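Local coordinates for copper-containing nitrite reductase (Bradyrhizobium sp. ORS 375, PDB 6THE), which reduces nitrite to nitric oxide, probably passing electrons from a type 1 copper in one cupredoxin domain to a catalytic type 2 copper, at residues G198-K202 and L290-L294; S166-Q172 and P188-V192; V270-G274 and P299-Y305. One frame throughout, in Å; residues are numbered along the deposited sequence.

Contact 1: G198-K202 and L290-L294; sequences GALSK and LLGIL
A short helical turn docks on strand 292-297, which lies between strands 206-209 and 274-280 in the second cupredoxin domain of the chain. Gly198 is the N-cap, with positive phi (74/30). Residues 199-202 wind into a wide, pi-type turn. Residues 292-294 are extended. In register, Leu200 CA lies 4.8 Å from Gly292 CA and Ser201 CA 5.0 Å from Ile293 CA.

Two direct hydrogen bonds join the segments. Ile293 N donates to Leu200 O at 2.9 Å (154°). Ser201, with chi1 m, donates from OG to Leu291 O at 2.7 Å. One water adds a bridge: it accepts from Leu200 N (2.8 Å) and donates to Leu291 O (2.7 Å).

Van der Waals contacts surround the hydroxyl. Ser201 OG lies 3.8 Å from Ile293 CG1, whose residue is m,m, and 3.9 Å from Leu291 CD2. Leu200, rotamer mt, packs on Phe193 and Val159.

Leu291 O thus accepts from both the serine hydroxyl and the water, and with Ile293 N to Leu200 O the directed bonds joining the segments are polar.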
ATOM      1  N   GLY A 198      22.455  -5.547   8.442  1.00 20.49           N
ATOM      2  CA  GLY A 198      23.417  -6.345   7.701  1.00 20.71           C
ATOM      3  C   GLY A 198      23.274  -7.836   8.001  1.00 20.88           C
ATOM      4  O   GLY A 198      24.253  -8.577   7.944  1.00 20.91           O
ATOM      5  N   ALA A 199      22.041  -8.253   8.314  1.00 21.02           N
ATOM      6  CA  ALA A 199      21.732  -9.638   8.634  1.00 21.21           C
ATOM      7  C   ALA A 199      21.772 -10.489   7.367  1.00 21.34           C
ATOM      8  O   ALA A 199      22.177 -11.649   7.411  1.00 21.35           O
ATOM      9  CB  ALA A 199      20.387  -9.721   9.310  1.00 21.16           C
ATOM     10  N   LEU A 200      21.344  -9.895   6.246  1.00 21.53           N
ATOM     11  CA  LEU A 200      21.352 -10.565   4.955  1.00 21.70           C
ATOM     12  C   LEU A 200      22.369  -9.888   4.038  1.00 21.94           C
ATOM     13  O   LEU A 200      22.352 -10.096   2.826  1.00 21.96           O
ATOM     14  CB  LEU A 200      19.943 -10.528   4.350  1.00 21.58           C
ATOM     15  CG  LEU A 200      18.810 -11.071   5.224  1.00 21.49           C
ATOM     16  CD1 LEU A 200      17.481 -10.985   4.490  1.00 21.43           C
ATOM     17  CD2 LEU A 200      19.078 -12.504   5.658  1.00 21.48           C
ATOM     18  N   SER A 201      23.256  -9.083   4.636  1.00 22.27           N
ATOM     19  CA  SER A 201      24.300  -8.384   3.903  1.00 22.54           C
ATOM     20  C   SER A 201      25.673  -8.904   4.322  1.00 22.72           C
ATOM     21  O   SER A 201      26.324  -9.623   3.565  1.00 22.71           O
ATOM     22  CB  SER A 201      24.193  -6.890   4.088  1.00 22.59           C
ATOM     23  OG  SER A 201      22.973  -6.397   3.556  1.00 22.77           O
ATOM     24  N   LYS A 202      26.095  -8.533   5.536  1.00 22.99           N
ATOM     25  CA  LYS A 202      27.417  -8.852   6.050  1.00 23.21           C
ATOM     26  C   LYS A 202      27.389 -10.204   6.762  1.00 23.41           C
ATOM     27  O   LYS A 202      28.388 -10.922   6.764  1.00 23.56           O
ATOM     28  CB  LYS A 202      27.937  -7.684   6.903  1.00 23.20           C
ATOM     29  CG  LYS A 202      28.541  -8.030   8.261  1.00 23.33           C
ATOM     30  CD  LYS A 202      29.986  -8.487   8.218  1.00 23.46           C
ATOM     31  CE  LYS A 202      30.462  -9.034   9.548  1.00 23.51           C
ATOM     32  NZ  LYS A 202      31.686  -9.857   9.398  1.00 23.51           N
ATOM     33  N   LEU A 290      17.978  -1.598   6.189  1.00 23.78           N
ATOM     34  CA  LEU A 290      17.106  -2.414   5.359  1.00 23.93           C
ATOM     35  C   LEU A 290      17.773  -2.659   4.006  1.00 24.15           C
ATOM     36  O   LEU A 290      17.437  -2.021   3.010  1.00 24.16           O
ATOM     37  CB  LEU A 290      15.750  -1.713   5.212  1.00 23.81           C
ATOM     38  CG  LEU A 290      14.567  -2.601   4.823  1.00 23.70           C
ATOM     39  CD1 LEU A 290      14.346  -3.702   5.849  1.00 23.61           C
ATOM     40  CD2 LEU A 290      13.306  -1.769   4.671  1.00 23.68           C
ATOM     41  N   LEU A 291      18.723  -3.603   4.000  1.00 24.40           N
ATOM     42  CA  LEU A 291      19.513  -3.933   2.826  1.00 24.65           C
ATOM     43  C   LEU A 291      19.851  -5.422   2.859  1.00 24.85           C
ATOM     44  O   LEU A 291      20.308  -5.936   3.878  1.00 24.88           O
ATOM     45  CB  LEU A 291      20.789  -3.083   2.839  1.00 24.68           C
ATOM     46  CG  LEU A 291      21.608  -3.082   1.549  1.00 24.68           C
ATOM     47  CD1 LEU A 291      21.148  -1.971   0.617  1.00 24.67           C
ATOM     48  CD2 LEU A 291      23.091  -2.930   1.855  1.00 24.73           C
ATOM     49  N   GLY A 292      19.617  -6.099   1.728  1.00 25.13           N
ATOM     50  CA  GLY A 292      19.925  -7.511   1.576  1.00 25.44           C
ATOM     51  C   GLY A 292      20.765  -7.766   0.326  1.00 25.75           C
ATOM     52  O   GLY A 292      20.648  -7.042  -0.659  1.00 25.85           O
ATOM     53  N   ILE A 293      21.610  -8.803   0.385  1.00 26.05           N
ATOM     54  CA  ILE A 293      22.531  -9.113  -0.698  1.00 26.32           C
ATOM     55  C   ILE A 293      22.265 -10.533  -1.195  1.00 26.69           C
ATOM     56  O   ILE A 293      22.133 -11.462  -0.400  1.00 26.61           O
ATOM     57  CB  ILE A 293      23.996  -8.909  -0.252  1.00 26.18           C
ATOM     58  CG1 ILE A 293      24.299  -7.452   0.120  1.00 26.14           C
ATOM     59  CG2 ILE A 293      24.977  -9.445  -1.288  1.00 26.15           C
ATOM     60  CD1 ILE A 293      24.125  -6.456  -1.010  1.00 26.19           C
ATOM     61  N   LEU A 294      22.185 -10.672  -2.524  1.00 27.23           N
ATOM     62  CA  LEU A 294      22.071 -11.957  -3.194  1.00 27.86           C
ATOM     63  C   LEU A 294      23.234 -12.106  -4.173  1.00 28.46           C
ATOM     64  O   LEU A 294      23.256 -11.464  -5.222  1.00 28.52           O
ATOM     65  CB  LEU A 294      20.710 -12.033  -3.899  1.00 27.77           C
ATOM     66  CG  LEU A 294      20.502 -13.195  -4.874  1.00 27.71           C
ATOM     67  CD1 LEU A 294      20.485 -14.534  -4.152  1.00 27.62           C
ATOM     68  CD2 LEU A 294      19.219 -13.008  -5.670  1.00 27.63           C
TER
HETATM   69  O   HOH W   1      19.770  -7.559   5.977  1.00 17.18           O

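Contact 2: S166-Q172 and P188-V192; sequences SDIPYGQ and PEYFV
A type II beta turn, Pro169 to Gln172, packs against a classic beta bulge. Glu189 and Tyr190 form the bulge, both facing Ile164 of strand 155-164. Strand 190-193 begins here, at the edge, within this chain, of the sheet it shares with 155-164. The contact thus holds the loop leading to strand 174-176 onto that edge. The turn closes with Gln172 N to Pro169 O at 3.3 Å. Gly171 takes the positive phi (108/-24) usual at its third position. The CA atoms of Tyr170 and Glu189 are nearest, 5.5 Å apart.

Glu189 points toward the loop. Its m,m side chain curls so that OE1 accepts from Tyr170 N at 3.0 Å (149°). Its OE2 forms a salt bridge with Lys182, which also binds Ser166 O. Ser166 is p: OG donates to Ile168 O at 3.0 Å and rests 3.4 Å from Glu189 CB. The same OG meets the edge of the Tyr190 ring, 3.4 Å from CE1.

Tyr190 is m (chi2 85°) and Tyr170 is t (chi2 -88°). Their rings meet obliquely, centroids 5.0 Å apart and planes at 49°. Tyr170 CD2 sits over a face of the Tyr190 ring, 3.2 Å from Tyr190 CE2. One water links Tyr190 to the turn: it accepts from Tyr190 OH at 2.6 Å and donates to Pro169 O at 2.8 Å and Gln172 O at 2.7 Å.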
ATOM      1  N   SER A 166      14.506   1.945  18.949  1.00 23.35           N
ATOM      2  CA  SER A 166      15.518   2.155  19.971  1.00 23.75           C
ATOM      3  C   SER A 166      15.408   3.571  20.533  1.00 24.02           C
ATOM      4  O   SER A 166      15.050   4.502  19.814  1.00 24.06           O
ATOM      5  CB  SER A 166      16.900   1.878  19.432  1.00 23.82           C
ATOM      6  OG  SER A 166      17.162   2.661  18.277  1.00 23.89           O
ATOM      7  N   ASP A 167      15.720   3.708  21.828  1.00 24.35           N
ATOM      8  CA  ASP A 167      15.682   4.988  22.518  1.00 24.69           C
ATOM      9  C   ASP A 167      16.822   5.872  22.015  1.00 24.91           C
ATOM     10  O   ASP A 167      16.623   7.058  21.757  1.00 24.96           O
ATOM     11  CB  ASP A 167      15.684   4.812  24.040  1.00 24.76           C
ATOM     12  CG  ASP A 167      16.882   4.054  24.591  1.00 24.92           C
ATOM     13  OD1 ASP A 167      17.497   3.279  23.827  1.00 24.95           O
ATOM     14  OD2 ASP A 167      17.191   4.242  25.785  1.00 25.01           O
ATOM     15  N   ILE A 168      18.011   5.270  21.877  1.00 25.13           N
ATOM     16  CA  ILE A 168      19.189   5.950  21.364  1.00 25.28           C
ATOM     17  C   ILE A 168      19.059   6.094  19.848  1.00 25.49           C
ATOM     18  O   ILE A 168      18.472   5.233  19.193  1.00 25.44           O
ATOM     19  CB  ILE A 168      20.484   5.215  21.776  1.00 25.25           C
ATOM     20  CG1 ILE A 168      20.403   3.705  21.526  1.00 25.19           C
ATOM     21  CG2 ILE A 168      20.843   5.534  23.220  1.00 25.21           C
ATOM     22  CD1 ILE A 168      21.721   2.975  21.678  1.00 25.14           C
ATOM     23  N   PRO A 169      19.585   7.190  19.248  1.00 25.70           N
ATOM     24  CA  PRO A 169      19.495   7.402  17.802  1.00 25.86           C
ATOM     25  C   PRO A 169      20.323   6.394  17.009  1.00 26.07           C
ATOM     26  O   PRO A 169      21.205   5.736  17.559  1.00 26.07           O
ATOM     27  CB  PRO A 169      20.078   8.810  17.594  1.00 25.81           C
ATOM     28  CG  PRO A 169      20.058   9.446  18.968  1.00 25.76           C
ATOM     29  CD  PRO A 169      20.270   8.298  19.931  1.00 25.72           C
ATOM     30  N   TYR A 170      20.015   6.287  15.710  1.00 26.32           N
ATOM     31  CA  TYR A 170      20.772   5.472  14.773  1.00 26.57           C
ATOM     32  C   TYR A 170      22.210   5.981  14.714  1.00 26.66           C
ATOM     33  O   TYR A 170      22.442   7.175  14.540  1.00 26.68           O
ATOM     34  CB  TYR A 170      20.112   5.511  13.390  1.00 26.71           C
ATOM     35  CG  TYR A 170      20.864   4.797  12.293  1.00 26.88           C
ATOM     36  CD1 TYR A 170      21.839   5.445  11.549  1.00 26.93           C
ATOM     37  CD2 TYR A 170      20.590   3.474  11.984  1.00 26.93           C
ATOM     38  CE1 TYR A 170      22.531   4.793  10.540  1.00 27.04           C
ATOM     39  CE2 TYR A 170      21.273   2.807  10.979  1.00 27.02           C
ATOM     40  CZ  TYR A 170      22.246   3.470  10.253  1.00 27.09           C
ATOM     41  OH  TYR A 170      22.921   2.822   9.259  1.00 27.13           O
ATOM     42  N   GLY A 171      23.165   5.056  14.865  1.00 26.75           N
ATOM     43  CA  GLY A 171      24.580   5.383  14.799  1.00 26.83           C
ATOM     44  C   GLY A 171      25.250   5.326  16.171  1.00 26.90           C
ATOM     45  O   GLY A 171      26.461   5.137  16.262  1.00 27.01           O
ATOM     46  N   GLN A 172      24.446   5.499  17.226  1.00 26.92           N
ATOM     47  CA  GLN A 172      24.930   5.453  18.596  1.00 27.01           C
ATOM     48  C   GLN A 172      25.141   3.999  19.009  1.00 27.11           C
ATOM     49  O   GLN A 172      24.242   3.172  18.865  1.00 27.25           O
ATOM     50  CB  GLN A 172      23.948   6.162  19.534  1.00 26.97           C
ATOM     51  CG  GLN A 172      24.317   6.059  21.009  1.00 26.94           C
ATOM     52  CD  GLN A 172      25.358   7.069  21.427  1.00 26.94           C
ATOM     53  OE1 GLN A 172      25.063   8.244  21.631  1.00 27.03           O
ATOM     54  NE2 GLN A 172      26.590   6.610  21.577  1.00 26.89           N
ATOM     55  N   PRO A 188      10.614   4.591  13.582  1.00 23.81           N
ATOM     56  CA  PRO A 188      11.688   3.668  13.950  1.00 23.56           C
ATOM     57  C   PRO A 188      13.060   4.215  13.569  1.00 23.31           C
ATOM     58  O   PRO A 188      13.195   4.940  12.585  1.00 23.40           O
ATOM     59  CB  PRO A 188      11.358   2.397  13.154  1.00 23.60           C
ATOM     60  CG  PRO A 188      10.593   2.892  11.944  1.00 23.63           C
ATOM     61  CD  PRO A 188       9.881   4.155  12.382  1.00 23.73           C
ATOM     62  N   GLU A 189      14.068   3.862  14.374  1.00 22.90           N
ATOM     63  CA  GLU A 189      15.440   4.278  14.137  1.00 22.49           C
ATOM     64  C   GLU A 189      16.090   3.328  13.133  1.00 22.12           C
ATOM     65  O   GLU A 189      16.965   3.734  12.372  1.00 22.04           O
ATOM     66  CB  GLU A 189      16.227   4.309  15.449  1.00 22.56           C
ATOM     67  CG  GLU A 189      15.795   5.413  16.400  1.00 22.65           C
ATOM     68  CD  GLU A 189      16.226   6.823  16.027  1.00 22.70           C
ATOM     69  OE1 GLU A 189      17.145   6.966  15.194  1.00 22.76           O
ATOM     70  OE2 GLU A 189      15.640   7.778  16.573  1.00 22.73           O
ATOM     71  N   TYR A 190      15.641   2.066  13.145  1.00 21.67           N
ATOM     72  CA  TYR A 190      16.223   1.019  12.322  1.00 21.28           C
ATOM     73  C   TYR A 190      15.124   0.277  11.567  1.00 21.01           C
ATOM     74  O   TYR A 190      14.082  -0.047  12.134  1.00 21.06           O
ATOM     75  CB  TYR A 190      17.003   0.026  13.187  1.00 21.27           C
ATOM     76  CG  TYR A 190      18.213   0.585  13.894  1.00 21.27           C
ATOM     77  CD1 TYR A 190      18.096   1.227  15.118  1.00 21.26           C
ATOM     78  CD2 TYR A 190      19.480   0.453  13.351  1.00 21.23           C
ATOM     79  CE1 TYR A 190      19.204   1.739  15.775  1.00 21.25           C
ATOM     80  CE2 TYR A 190      20.600   0.953  13.996  1.00 21.23           C
ATOM     81  CZ  TYR A 190      20.461   1.603  15.210  1.00 21.23           C
ATOM     82  OH  TYR A 190      21.560   2.100  15.849  1.00 21.30           O
ATOM     83  N   PHE A 191      15.379   0.026  10.277  1.00 20.67           N
ATOM     84  CA  PHE A 191      14.622  -0.931   9.487  1.00 20.37           C
ATOM     85  C   PHE A 191      15.525  -2.126   9.200  1.00 20.15           C
ATOM     86  O   PHE A 191      16.647  -1.953   8.729  1.00 20.12           O
ATOM     87  CB  PHE A 191      14.128  -0.291   8.187  1.00 20.35           C
ATOM     88  CG  PHE A 191      12.946   0.634   8.329  1.00 20.34           C
ATOM     89  CD1 PHE A 191      11.649   0.148   8.240  1.00 20.33           C
ATOM     90  CD2 PHE A 191      13.128   1.994   8.534  1.00 20.32           C
ATOM     91  CE1 PHE A 191      10.561   0.999   8.364  1.00 20.31           C
ATOM     92  CE2 PHE A 191      12.040   2.845   8.655  1.00 20.31           C
ATOM     93  CZ  PHE A 191      10.759   2.347   8.567  1.00 20.32           C
ATOM     94  N   VAL A 192      15.030  -3.333   9.496  1.00 19.87           N
ATOM     95  CA  VAL A 192      15.879  -4.515   9.497  1.00 19.66           C
ATOM     96  C   VAL A 192      15.218  -5.646   8.712  1.00 19.54           C
ATOM     97  O   VAL A 192      14.001  -5.824   8.763  1.00 19.51           O
ATOM     98  CB  VAL A 192      16.249  -4.950  10.931  1.00 19.58           C
ATOM     99  CG1 VAL A 192      17.226  -3.985  11.587  1.00 19.50           C
ATOM    100  CG2 VAL A 192      15.025  -5.158  11.813  1.00 19.53           C
TER
HETATM  101  O   HOH W   2      21.607   3.026  18.325  1.00 19.25           O

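Contact 3: V270-G274 and P299-Y305; sequences VEVPG and PENPDIY
This is a surface contact by van der Waals packing between the loop joining strands 263-269 and 274-280 and the C-terminal tail that follows strand 292-297. The segments share no direct hydrogen bond. The CA atoms of Val272 and Asn301 lie 5.7 Å apart, those of Pro273 and Glu300 6.1 Å.

Residues 299-301 are extended. Residues 302-304 then turn with helical angles, and Asn301 O accepts from Ile304 N at 3.2 Å and Tyr305 N at 3.1 Å. This turn brings Ile304 (m,m) and Tyr305 (chi1 t) toward the loop.

Val272, chi1 t, touches both. Its CG2 is 3.8 Å from Ile304 CG2, and its CG1 is 3.6 Å from Tyr305 CD2. Pro273 packs on the start of the tail, with CD 3.4 Å from Pro299 O and CG 3.8 Å from Glu300 CA. Glu271 O lies 3.5 Å from Asn301 CB.

Loop and tail together form part of the interface with the second subunit, consistent with the trimer of copper nitrite reductases. Ile92 of that subunit meets Glu271 and Val272, and Ile304 makes backbone hydrogen bonds to it. Within the chain, Tyr276 of strand 274-280 bonds Val272 O through its hydroxyl, and Gly274 pairs with Val296 of strand 292-297.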
ATOM      1  N   VAL A 270      17.080 -16.480 -12.187  1.00 27.31           N
ATOM      2  CA  VAL A 270      18.301 -15.696 -12.253  1.00 27.69           C
ATOM      3  C   VAL A 270      19.079 -16.118 -13.499  1.00 27.83           C
ATOM      4  O   VAL A 270      19.355 -17.301 -13.691  1.00 28.02           O
ATOM      5  CB  VAL A 270      19.144 -15.826 -10.968  1.00 27.83           C
ATOM      6  CG1 VAL A 270      20.343 -14.891 -10.992  1.00 27.96           C
ATOM      7  CG2 VAL A 270      18.312 -15.582  -9.716  1.00 27.85           C
ATOM      8  N   GLU A 271      19.428 -15.132 -14.333  1.00 27.89           N
ATOM      9  CA  GLU A 271      19.960 -15.392 -15.662  1.00 27.88           C
ATOM     10  C   GLU A 271      21.384 -14.854 -15.787  1.00 27.74           C
ATOM     11  O   GLU A 271      22.153 -15.336 -16.616  1.00 27.81           O
ATOM     12  CB  GLU A 271      19.060 -14.760 -16.727  1.00 28.20           C
ATOM     13  CG  GLU A 271      17.631 -15.282 -16.720  1.00 28.50           C
ATOM     14  CD  GLU A 271      17.396 -16.620 -17.404  1.00 28.78           C
ATOM     15  OE1 GLU A 271      18.373 -17.373 -17.602  1.00 28.92           O
ATOM     16  OE2 GLU A 271      16.230 -16.909 -17.740  1.00 28.95           O
ATOM     17  N   VAL A 272      21.719 -13.853 -14.965  1.00 27.41           N
ATOM     18  CA  VAL A 272      22.972 -13.124 -15.097  1.00 27.06           C
ATOM     19  C   VAL A 272      23.721 -13.159 -13.764  1.00 26.81           C
ATOM     20  O   VAL A 272      23.123 -12.927 -12.714  1.00 26.85           O
ATOM     21  CB  VAL A 272      22.725 -11.683 -15.589  1.00 27.04           C
ATOM     22  CG1 VAL A 272      23.953 -10.797 -15.452  1.00 27.09           C
ATOM     23  CG2 VAL A 272      22.206 -11.651 -17.020  1.00 27.04           C
ATOM     24  N   PRO A 273      25.044 -13.454 -13.764  1.00 26.50           N
ATOM     25  CA  PRO A 273      25.839 -13.450 -12.534  1.00 26.22           C
ATOM     26  C   PRO A 273      26.112 -12.039 -12.018  1.00 25.97           C
ATOM     27  O   PRO A 273      26.120 -11.083 -12.791  1.00 26.01           O
ATOM     28  CB  PRO A 273      27.158 -14.111 -12.964  1.00 26.26           C
ATOM     29  CG  PRO A 273      27.268 -13.793 -14.439  1.00 26.34           C
ATOM     30  CD  PRO A 273      25.842 -13.820 -14.946  1.00 26.43           C
ATOM     31  N   GLY A 274      26.337 -11.931 -10.703  1.00 25.64           N
ATOM     32  CA  GLY A 274      26.652 -10.662 -10.067  1.00 25.21           C
ATOM     33  C   GLY A 274      25.983 -10.518  -8.703  1.00 24.93           C
ATOM     34  O   GLY A 274      25.565 -11.505  -8.101  1.00 24.88           O
ATOM     35  N   PRO A 299      28.772 -18.379 -15.110  1.00 41.16           N
ATOM     36  CA  PRO A 299      29.240 -17.758 -16.351  1.00 41.75           C
ATOM     37  C   PRO A 299      28.351 -16.596 -16.791  1.00 42.38           C
ATOM     38  O   PRO A 299      27.175 -16.537 -16.434  1.00 42.53           O
ATOM     39  CB  PRO A 299      29.158 -18.909 -17.366  1.00 41.76           C
ATOM     40  CG  PRO A 299      28.028 -19.778 -16.854  1.00 41.58           C
ATOM     41  CD  PRO A 299      28.092 -19.664 -15.344  1.00 41.38           C
ATOM     42  N   GLU A 300      28.935 -15.686 -17.578  1.00 43.10           N
ATOM     43  CA  GLU A 300      28.251 -14.493 -18.056  1.00 43.68           C
ATOM     44  C   GLU A 300      27.289 -14.867 -19.180  1.00 43.87           C
ATOM     45  O   GLU A 300      27.561 -15.777 -19.962  1.00 43.96           O
ATOM     46  CB  GLU A 300      29.267 -13.445 -18.516  1.00 44.03           C
ATOM     47  CG  GLU A 300      30.102 -12.873 -17.381  1.00 44.54           C
ATOM     48  CD  GLU A 300      31.283 -12.013 -17.799  1.00 44.97           C
ATOM     49  OE1 GLU A 300      31.661 -11.117 -17.018  1.00 45.18           O
ATOM     50  OE2 GLU A 300      31.829 -12.244 -18.899  1.00 45.07           O
ATOM     51  N   ASN A 301      26.163 -14.146 -19.241  1.00 43.96           N
ATOM     52  CA  ASN A 301      25.137 -14.359 -20.250  1.00 44.03           C
ATOM     53  C   ASN A 301      24.983 -13.082 -21.075  1.00 44.22           C
ATOM     54  O   ASN A 301      24.175 -12.219 -20.738  1.00 44.15           O
ATOM     55  CB  ASN A 301      23.818 -14.818 -19.618  1.00 43.89           C
ATOM     56  CG  ASN A 301      22.839 -15.416 -20.608  1.00 43.77           C
ATOM     57  OD1 ASN A 301      23.031 -15.333 -21.820  1.00 43.67           O
ATOM     58  ND2 ASN A 301      21.780 -16.025 -20.100  1.00 43.82           N
ATOM     59  N   PRO A 302      25.753 -12.929 -22.180  1.00 44.49           N
ATOM     60  CA  PRO A 302      25.777 -11.683 -22.953  1.00 44.63           C
ATOM     61  C   PRO A 302      24.478 -11.359 -23.691  1.00 44.61           C
ATOM     62  O   PRO A 302      24.264 -10.218 -24.093  1.00 44.41           O
ATOM     63  CB  PRO A 302      26.901 -11.906 -23.981  1.00 44.57           C
ATOM     64  CG  PRO A 302      27.691 -13.082 -23.443  1.00 44.52           C
ATOM     65  CD  PRO A 302      26.668 -13.941 -22.729  1.00 44.52           C
ATOM     66  N   ASP A 303      23.621 -12.374 -23.862  1.00 44.70           N
ATOM     67  CA  ASP A 303      22.373 -12.226 -24.595  1.00 44.78           C
ATOM     68  C   ASP A 303      21.333 -11.512 -23.734  1.00 44.87           C
ATOM     69  O   ASP A 303      20.429 -10.869 -24.265  1.00 44.97           O
ATOM     70  CB  ASP A 303      21.867 -13.570 -25.126  1.00 44.76           C
ATOM     71  CG  ASP A 303      22.627 -14.068 -26.345  1.00 44.85           C
ATOM     72  OD1 ASP A 303      23.874 -14.066 -26.304  1.00 44.93           O
ATOM     73  OD2 ASP A 303      21.963 -14.452 -27.330  1.00 44.88           O
ATOM     74  N   ILE A 304      21.470 -11.636 -22.407  1.00 44.81           N
ATOM     75  CA  ILE A 304      20.540 -11.026 -21.470  1.00 44.77           C
ATOM     76  C   ILE A 304      21.117  -9.697 -20.985  1.00 44.96           C
ATOM     77  O   ILE A 304      20.406  -8.694 -20.942  1.00 44.98           O
ATOM     78  CB  ILE A 304      20.200 -11.985 -20.306  1.00 44.54           C
ATOM     79  CG1 ILE A 304      19.745 -13.365 -20.797  1.00 44.48           C
ATOM     80  CG2 ILE A 304      19.191 -11.362 -19.351  1.00 44.36           C
ATOM     81  CD1 ILE A 304      18.529 -13.354 -21.703  1.00 44.36           C
ATOM     82  N   TYR A 305      22.406  -9.706 -20.621  1.00 45.04           N
ATOM     83  CA  TYR A 305      23.104  -8.508 -20.179  1.00 45.04           C
ATOM     84  C   TYR A 305      24.584  -8.601 -20.544  1.00 44.97           C
ATOM     85  O   TYR A 305      25.226  -9.621 -20.303  1.00 45.04           O
ATOM     86  CB  TYR A 305      22.911  -8.283 -18.675  1.00 45.14           C
ATOM     87  CG  TYR A 305      23.881  -7.314 -18.045  1.00 45.36           C
ATOM     88  CD1 TYR A 305      23.811  -5.954 -18.310  1.00 45.46           C
ATOM     89  CD2 TYR A 305      24.869  -7.754 -17.177  1.00 45.36           C
ATOM     90  CE1 TYR A 305      24.698  -5.058 -17.732  1.00 45.62           C
ATOM     91  CE2 TYR A 305      25.763  -6.872 -16.591  1.00 45.46           C
ATOM     92  CZ  TYR A 305      25.678  -5.519 -16.869  1.00 45.63           C
ATOM     93  OH  TYR A 305      26.553  -4.642 -16.297  1.00 45.74           O
TER

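From the N terminus, contact 2 comes first. It closes the excursion after strand 155-164, which includes strand 174-176 and helix 180-185, and ends on strand 190-193. That strand leads directly to helix 199-203, where contact 1 opens. Contact 1 spans most of the second cupredoxin domain and closes on strand 292-297. Contact 3 opens inside that span, at 270-274, and closes beyond it in the C-terminal tail, so contacts 1 and 3 cross. Contacts 1 and 2 touch: Leu290 CB lies 3.6 Å from Phe191 O. Contact 3, at the interface with the second subunit, lies far from contact 2, their centres about 38 Å apart, but its nearest atoms come within about 4 Å of contact 1.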